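PDB 5H66: segregation and condensation protein A from Bacillus subtilis, which is the kleisin subunit of the bacterial SMC complex and probably bridges the SMC heads during chromosome condensation and segregation. Local coordinates for residues T26-M31 with I69-S74. Residues are numbered along the deposited sequence; the frame is centred on the assembly and turned at random.
Sequences TRINFM and IYITGS
Two contacts grip the carbonyl oxygen of Ile28: the amide N of Ile71 donates a hydrogen bond to O of Ile28 at 2.8 Å, and the CA-H of Tyr70 points at the same oxygen. The short strand 28-29 thus pairs antiparallel with strand 69-73, the middle strand of a small sheet packed on helices, consistent with the winged-helix fold of a kleisin C-terminal domain. Phe30 N donates to Ile69 O almost along the C=O axis, 2.8 Å away. Arg27 stretches its extended chain across Tyr70 and lays its guanidinium flat on the ring, planes 6° apart, with NH1 of Arg27 over the ring centre; a cation with a flat, delocalised face suits a phenol ring. An alanine in place of Tyr70 would remove this ring and would probably leave the guanidinium less firmly held. Asn29's amide serves two partners: OD1 accepts from Met31 N in an Asx turn, while ND2 donates to Asp68. The branched, apolar Ile28 and Ile71 face the helical side with Leu21, where CG1 of Ile28 lies 3.6 Å from CB of Ile71. Phe30 turns its ring toward helix 39-54, the ring edge met by Ile71 CD1, 3.8 Å from Phe30 CD1.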
loop_
_atom_site.group_PDB
_atom_site.type_symbol
_atom_site.label_atom_id
_atom_site.label_comp_id
_atom_site.label_asym_id
_atom_site.label_seq_id
_atom_site.Cartn_x
_atom_site.Cartn_y
_atom_site.Cartn_z
ATOM N N THR C 26 -29.868 -15.550 -25.981
ATOM C CA THR C 26 -29.074 -16.317 -25.031
ATOM C C THR C 26 -27.775 -15.609 -24.661
ATOM O O THR C 26 -27.767 -14.414 -24.348
ATOM C CB THR C 26 -28.750 -17.704 -25.602
ATOM O OG1 THR C 26 -27.998 -17.559 -26.814
ATOM C CG2 THR C 26 -30.028 -18.488 -25.889
ATOM N N ARG C 27 -26.675 -16.364 -24.695
ATOM C CA ARG C 27 -25.332 -15.893 -24.375
ATOM C C ARG C 27 -24.911 -14.683 -25.199
ATOM O O ARG C 27 -25.510 -14.383 -26.238
ATOM C CB ARG C 27 -24.323 -17.017 -24.610
ATOM C CG ARG C 27 -23.780 -17.699 -23.378
ATOM C CD ARG C 27 -22.728 -18.704 -23.807
ATOM N NE ARG C 27 -22.054 -19.339 -22.680
ATOM C CZ ARG C 27 -20.935 -20.048 -22.791
ATOM N NH1 ARG C 27 -20.365 -20.208 -23.980
ATOM N NH2 ARG C 27 -20.382 -20.596 -21.717
ATOM N N ILE C 28 -23.869 -13.998 -24.738
ATOM C CA ILE C 28 -23.127 -13.031 -25.543
ATOM C C ILE C 28 -21.692 -13.012 -25.040
ATOM O O ILE C 28 -21.448 -12.916 -23.833
ATOM C CB ILE C 28 -23.730 -11.612 -25.489
ATOM C CG1 ILE C 28 -24.316 -11.327 -24.107
ATOM C CG2 ILE C 28 -24.757 -11.409 -26.595
ATOM C CD1 ILE C 28 -24.815 -9.913 -23.940
ATOM N N ASN C 29 -20.741 -13.124 -25.963
ATOM C CA ASN C 29 -19.348 -12.882 -25.621
ATOM C C ASN C 29 -19.155 -11.401 -25.321
ATOM O O ASN C 29 -19.721 -10.538 -25.998
ATOM C CB ASN C 29 -18.439 -13.325 -26.767
ATOM C CG ASN C 29 -16.966 -13.252 -26.414
ATOM O OD1 ASN C 29 -16.406 -12.170 -26.236
ATOM N ND2 ASN C 29 -16.327 -14.413 -26.316
ATOM N N PHE C 30 -18.363 -11.111 -24.285
ATOM C CA PHE C 30 -18.133 -9.724 -23.889
ATOM C C PHE C 30 -17.582 -8.902 -25.049
ATOM O O PHE C 30 -18.031 -7.776 -25.291
ATOM C CB PHE C 30 -17.181 -9.677 -22.690
ATOM C CG PHE C 30 -16.831 -8.283 -22.239
ATOM C CD1 PHE C 30 -17.653 -7.598 -21.357
ATOM C CD2 PHE C 30 -15.673 -7.665 -22.685
ATOM C CE1 PHE C 30 -17.332 -6.320 -20.936
ATOM C CE2 PHE C 30 -15.348 -6.386 -22.271
ATOM C CZ PHE C 30 -16.179 -5.714 -21.393
ATOM N N MET C 31 -16.617 -9.457 -25.785
ATOM C CA MET C 31 -16.029 -8.747 -26.914
ATOM C C MET C 31 -17.045 -8.478 -28.016
ATOM O O MET C 31 -16.818 -7.601 -28.856
ATOM C CB MET C 31 -14.845 -9.540 -27.466
ATOM C CG MET C 31 -13.746 -9.816 -26.449
ATOM S SD MET C 31 -13.086 -8.322 -25.676
ATOM C CE MET C 31 -12.151 -7.637 -27.041
ATOM N N ILE C 69 -15.340 -13.955 -21.720
ATOM C CA ILE C 69 -16.384 -13.727 -20.727
ATOM C C ILE C 69 -17.732 -13.802 -21.428
ATOM O O ILE C 69 -17.948 -13.124 -22.442
ATOM C CB ILE C 69 -16.209 -12.368 -20.025
ATOM C CG1 ILE C 69 -14.845 -12.293 -19.331
ATOM C CG2 ILE C 69 -17.340 -12.126 -19.032
ATOM C CD1 ILE C 69 -14.275 -10.899 -19.254
ATOM N N TYR C 70 -18.636 -14.617 -20.892
ATOM C CA TYR C 70 -19.955 -14.820 -21.478
ATOM C C TYR C 70 -21.016 -14.216 -20.570
ATOM O O TYR C 70 -20.999 -14.430 -19.353
ATOM C CB TYR C 70 -20.214 -16.308 -21.728
ATOM C CG TYR C 70 -19.213 -16.906 -22.696
ATOM C CD1 TYR C 70 -19.225 -16.555 -24.042
ATOM C CD2 TYR C 70 -18.235 -17.792 -22.261
ATOM C CE1 TYR C 70 -18.303 -17.083 -24.930
ATOM C CE2 TYR C 70 -17.308 -18.326 -23.142
ATOM C CZ TYR C 70 -17.346 -17.967 -24.475
ATOM O OH TYR C 70 -16.423 -18.495 -25.352
ATOM N N ILE C 71 -21.929 -13.456 -21.170
ATOM C CA ILE C 71 -22.922 -12.661 -20.458
ATOM C C ILE C 71 -24.305 -13.228 -20.748
ATOM O O ILE C 71 -24.619 -13.568 -21.895
ATOM C CB ILE C 71 -22.831 -11.180 -20.880
ATOM C CG1 ILE C 71 -21.530 -10.552 -20.375
ATOM C CG2 ILE C 71 -24.035 -10.393 -20.393
ATOM C CD1 ILE C 71 -20.673 -9.954 -21.454
ATOM N N THR C 72 -25.131 -13.328 -19.708
ATOM C CA THR C 72 -26.498 -13.811 -19.850
ATOM C C THR C 72 -27.412 -13.026 -18.921
ATOM O O THR C 72 -27.071 -12.788 -17.759
ATOM C CB THR C 72 -26.597 -15.315 -19.542
ATOM O OG1 THR C 72 -25.827 -16.054 -20.500
ATOM C CG2 THR C 72 -28.044 -15.786 -19.596
ATOM N N GLY C 73 -28.570 -12.618 -19.442
ATOM C CA GLY C 73 -29.551 -11.942 -18.619
ATOM C C GLY C 73 -30.140 -12.857 -17.563
ATOM O O GLY C 73 -30.074 -14.083 -17.650
ATOM N N SER C 74 -30.735 -12.243 -16.544
ATOM C CA SER C 74 -31.252 -12.972 -15.390
ATOM C C SER C 74 -32.770 -13.067 -15.347
ATOM O O SER C 74 -33.301 -14.094 -14.915
ATOM C CB SER C 74 -30.756 -12.326 -14.092
ATOM O OG SER C 74 -30.987 -13.176 -12.983
#